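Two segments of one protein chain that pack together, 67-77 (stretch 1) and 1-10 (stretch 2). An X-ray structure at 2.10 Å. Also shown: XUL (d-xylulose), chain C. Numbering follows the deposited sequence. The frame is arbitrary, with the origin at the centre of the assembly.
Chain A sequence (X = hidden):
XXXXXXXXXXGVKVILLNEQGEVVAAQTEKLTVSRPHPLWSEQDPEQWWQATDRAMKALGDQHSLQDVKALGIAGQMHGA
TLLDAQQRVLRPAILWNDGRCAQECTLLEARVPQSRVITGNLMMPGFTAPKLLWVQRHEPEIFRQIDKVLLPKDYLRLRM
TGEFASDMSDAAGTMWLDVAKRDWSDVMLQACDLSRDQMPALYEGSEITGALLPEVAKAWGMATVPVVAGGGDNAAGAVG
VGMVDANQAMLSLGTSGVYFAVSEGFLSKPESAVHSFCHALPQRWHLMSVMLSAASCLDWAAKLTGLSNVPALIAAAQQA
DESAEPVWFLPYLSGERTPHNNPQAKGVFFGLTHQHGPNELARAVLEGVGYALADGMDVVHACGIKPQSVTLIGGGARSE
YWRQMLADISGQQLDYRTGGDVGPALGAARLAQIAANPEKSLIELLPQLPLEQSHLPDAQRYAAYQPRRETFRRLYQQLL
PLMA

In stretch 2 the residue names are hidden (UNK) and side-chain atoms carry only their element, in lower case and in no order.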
# COMPACT_ATOMS: atom_id res chain seq x y z
N ASP A 67 51.28 5.33 -24.84
CA ASP A 67 52.00 5.91 -23.70
C ASP A 67 51.48 5.47 -22.33
O ASP A 67 51.89 6.02 -21.32
CB ASP A 67 51.99 7.43 -23.79
CG ASP A 67 52.84 7.96 -24.90
OD1 ASP A 67 54.07 7.83 -24.83
OD2 ASP A 67 52.35 8.50 -25.90
N VAL A 68 50.60 4.50 -22.31
CA VAL A 68 50.22 3.86 -21.06
C VAL A 68 51.40 3.13 -20.42
O VAL A 68 52.13 2.43 -21.09
CB VAL A 68 49.03 2.91 -21.25
CG1 VAL A 68 48.71 2.20 -19.96
CG2 VAL A 68 47.84 3.66 -21.75
N LYS A 69 51.55 3.30 -19.12
CA LYS A 69 52.69 2.79 -18.40
C LYS A 69 52.31 1.66 -17.44
O LYS A 69 53.14 0.82 -17.12
CB LYS A 69 53.36 3.91 -17.63
CG LYS A 69 53.71 5.11 -18.49
CD LYS A 69 54.43 6.18 -17.69
CE LYS A 69 54.59 7.47 -18.50
NZ LYS A 69 55.15 8.60 -17.72
N ALA A 70 51.06 1.66 -17.00
CA ALA A 70 50.53 0.55 -16.21
C ALA A 70 49.03 0.39 -16.38
O ALA A 70 48.34 1.31 -16.77
CB ALA A 70 50.88 0.72 -14.75
N LEU A 71 48.54 -0.81 -16.07
CA LEU A 71 47.13 -1.13 -16.19
C LEU A 71 46.55 -1.84 -14.97
O LEU A 71 47.15 -2.76 -14.43
CB LEU A 71 46.87 -1.95 -17.45
CG LEU A 71 45.44 -2.37 -17.71
CD1 LEU A 71 45.15 -2.57 -19.17
CD2 LEU A 71 45.14 -3.63 -16.94
N GLY A 72 45.37 -1.40 -14.56
CA GLY A 72 44.65 -1.98 -13.45
C GLY A 72 43.28 -2.51 -13.82
O GLY A 72 42.65 -2.04 -14.75
N ILE A 73 42.82 -3.49 -13.06
CA ILE A 73 41.48 -4.04 -13.20
C ILE A 73 40.70 -4.03 -11.89
O ILE A 73 41.25 -4.20 -10.81
CB ILE A 73 41.49 -5.45 -13.81
CG1 ILE A 73 42.01 -6.46 -12.80
CG2 ILE A 73 42.33 -5.50 -15.03
CD1 ILE A 73 42.90 -7.48 -13.41
N ALA A 74 39.39 -3.84 -12.01
CA ALA A 74 38.45 -4.13 -10.95
C ALA A 74 37.24 -4.89 -11.51
O ALA A 74 37.06 -4.96 -12.71
CB ALA A 74 37.97 -2.85 -10.29
N GLY A 75 36.44 -5.45 -10.62
CA GLY A 75 35.45 -6.43 -11.01
C GLY A 75 34.33 -6.68 -10.02
O GLY A 75 34.51 -6.61 -8.82
N GLN A 76 33.16 -6.98 -10.57
CA GLN A 76 32.11 -7.65 -9.84
C GLN A 76 32.66 -8.79 -8.99
O GLN A 76 33.38 -9.64 -9.47
CB GLN A 76 31.01 -8.14 -10.79
CG GLN A 76 31.46 -9.17 -11.80
CD GLN A 76 30.32 -9.90 -12.47
OE1 GLN A 76 29.60 -10.65 -11.84
NE2 GLN A 76 30.18 -9.69 -13.77
N MET A 77 32.31 -8.77 -7.72
CA MET A 77 32.92 -9.65 -6.74
C MET A 77 32.27 -11.04 -6.77
O MET A 77 31.19 -11.20 -7.30
CB MET A 77 32.83 -9.03 -5.35
CG MET A 77 33.40 -7.61 -5.26
SD MET A 77 33.03 -6.78 -3.73
CE MET A 77 34.07 -7.67 -2.64
N UNK A 1 50.82 7.53 -18.92
CA UNK A 1 49.38 7.40 -18.80
C UNK A 1 48.99 6.09 -18.15
O UNK A 1 49.84 5.24 -17.93
c UNK A 1 48.73 7.54 -20.16
c UNK A 1 49.16 8.76 -20.95
s UNK A 1 48.00 10.11 -20.89
c UNK A 1 46.58 9.33 -21.65
N UNK A 2 47.71 5.94 -17.85
CA UNK A 2 47.21 4.79 -17.13
C UNK A 2 45.85 4.31 -17.64
O UNK A 2 45.04 5.09 -18.09
c UNK A 2 48.47 5.62 -15.14
c UNK A 2 48.63 6.99 -15.03
c UNK A 2 50.73 5.35 -14.43
c UNK A 2 49.55 4.82 -14.84
o UNK A 2 52.05 7.25 -13.92
c UNK A 2 47.19 5.03 -15.62
c UNK A 2 50.86 6.72 -14.33
c UNK A 2 49.81 7.54 -14.63
N UNK A 3 45.64 2.99 -17.58
CA UNK A 3 44.34 2.38 -17.85
C UNK A 3 43.74 1.75 -16.59
O UNK A 3 44.41 1.05 -15.85
c UNK A 3 43.15 0.57 -19.14
c UNK A 3 44.94 1.91 -20.26
c UNK A 3 43.92 2.72 -20.94
c UNK A 3 44.46 1.30 -18.95
N UNK A 4 42.46 2.01 -16.39
CA UNK A 4 41.63 1.23 -15.50
C UNK A 4 40.49 0.54 -16.22
O UNK A 4 39.79 1.15 -17.01
N UNK A 5 40.34 -0.75 -15.95
CA UNK A 5 39.22 -1.55 -16.41
C UNK A 5 38.30 -1.94 -15.26
O UNK A 5 38.76 -2.41 -14.23
c UNK A 5 39.70 -2.81 -17.10
c UNK A 5 40.71 -2.49 -18.20
c UNK A 5 38.54 -3.58 -17.66
c UNK A 5 41.50 -3.68 -18.64
N UNK A 6 37.00 -1.76 -15.46
CA UNK A 6 36.00 -2.25 -14.52
C UNK A 6 35.05 -3.23 -15.18
O UNK A 6 34.22 -2.86 -16.00
o UNK A 6 33.05 -0.98 -13.02
o UNK A 6 34.25 -2.50 -12.15
c UNK A 6 35.24 -1.10 -13.88
c UNK A 6 34.13 -1.57 -12.96
N UNK A 7 35.20 -4.50 -14.82
CA UNK A 7 34.29 -5.55 -15.21
C UNK A 7 33.09 -5.55 -14.29
O UNK A 7 33.11 -6.14 -13.22
c UNK A 7 34.69 -7.95 -16.18
c UNK A 7 35.06 -9.31 -15.67
c UNK A 7 35.00 -6.90 -15.15
c UNK A 7 33.26 -7.92 -16.58
N UNK A 8 32.04 -4.87 -14.72
CA UNK A 8 30.79 -4.86 -14.00
C UNK A 8 29.92 -6.04 -14.34
O UNK A 8 30.35 -6.97 -15.00
N UNK A 9 28.69 -6.00 -13.86
CA UNK A 9 27.72 -7.01 -14.21
C UNK A 9 27.02 -6.68 -15.52
O UNK A 9 26.77 -7.54 -16.32
c UNK A 9 26.14 -8.58 -13.13
c UNK A 9 26.71 -7.21 -13.08
o UNK A 9 27.39 -7.21 -11.82
N UNK A 10 26.70 -5.41 -15.71
CA UNK A 10 25.86 -5.01 -16.82
C UNK A 10 26.66 -4.38 -17.94
O UNK A 10 26.10 -4.03 -18.96
o UNK A 10 25.36 -2.85 -15.92
c UNK A 10 24.79 -4.04 -16.36
C1 XUL C . 28.88 -7.84 -2.14
C2 XUL C . 28.75 -6.56 -2.95
C3 XUL C . 29.58 -6.41 -4.18
C4 XUL C . 28.59 -6.41 -5.33
C5 XUL C . 29.25 -6.68 -6.67
O1 XUL C . 29.96 -7.77 -1.25
O2 XUL C . 27.54 -5.84 -2.91
O3 XUL C . 30.33 -7.59 -4.29
O4 XUL C . 27.69 -7.43 -5.02
O5 XUL C . 30.60 -6.91 -6.47
O HOH W 1 52.25 9.52 -16.13

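Position 1 carries an unbranched side chain of two carbons, a sulfur and a terminal carbon, which defines Met1. Its backbone N donates to Asp67 O at 3.0 Å and its O accepts from Lys69 N at 2.8 Å, while its CB lies 4.3 Å from Val68 CG2.

Position 2 has one carbon leading to a six-carbon ring that bears an oxygen: Tyr2. The ring lies obliquely to Lys69 CB, and its CD2 is 4.3 Å from Ala70 CB. A water 3.2 Å from Tyr2 OH also accepts a weak hydrogen bond from Lys69 NZ at 3.4 Å.

At position 3, four carbons fork at the first, one arm being two carbons long, the pattern of isoleucine. Ile3 CG1 meets Val68 CG2 at 3.7 Å, and Ile3 CG2 meets Leu71 CD1 at 3.7 Å, so the side chain touches both residues.

Position 4 has no side-chain atoms and is Gly4. Its CA lies 3.5 Å from Gly72 O in a CA-H...O contact, with an angle of 147° at the hydrogen; glycine thus pairs with glycine.

Position 5 repeats the four-carbon fork at the first carbon with one longer arm, giving Ile5. Its CD1 lies 3.9 Å from Leu71 CD1 and 4.1 Å from Ile73 CG2.

Two carbons, the second carrying two oxygens, identify position 6 as Asp6. Its OD2 approaches Ala74 CB to 4.2 Å, a contact without a hydrogen bond.

Position 7 also has four carbons, but the fork is at the second: Leu7. Its O accepts from Gln76 N at 2.8 Å and lies 3.2 Å from Gly75 CA.

Position 8 lacks side-chain atoms and is Gly8, whose O receives a weak hydrogen bond from Gln76 NE2 (3.0 Å, 128°).

At position 9, one carbon carries an oxygen and a carbon, hence Thr9. Its OG1 is 3.9 Å from Gln76 CB and is hydrogen-bonded elsewhere in the structure.

Position 10, with one carbon then one oxygen, is Ser10; it does not touch stretch 1.

The contact is a parallel strand pairing, with axes 18° apart and 4.5 Å at closest approach. Its central ladder alternates donors: Gly72 N to Ile3 O (2.9 Å), Ile5 N to Gly72 O (2.9 Å), Ala74 N to Ile5 O (2.7 Å) and Leu7 N to Ala74 O (2.9 Å). Leu71, Ile73, Ile3 and Ile5 pack on one face; Ala74 and Asp6 occupy the other. Beyond the strand, Met77 N donates to xylulose O5 at 2.8 Å.

Stretch 2 (1-10) MYIGIDLGTS
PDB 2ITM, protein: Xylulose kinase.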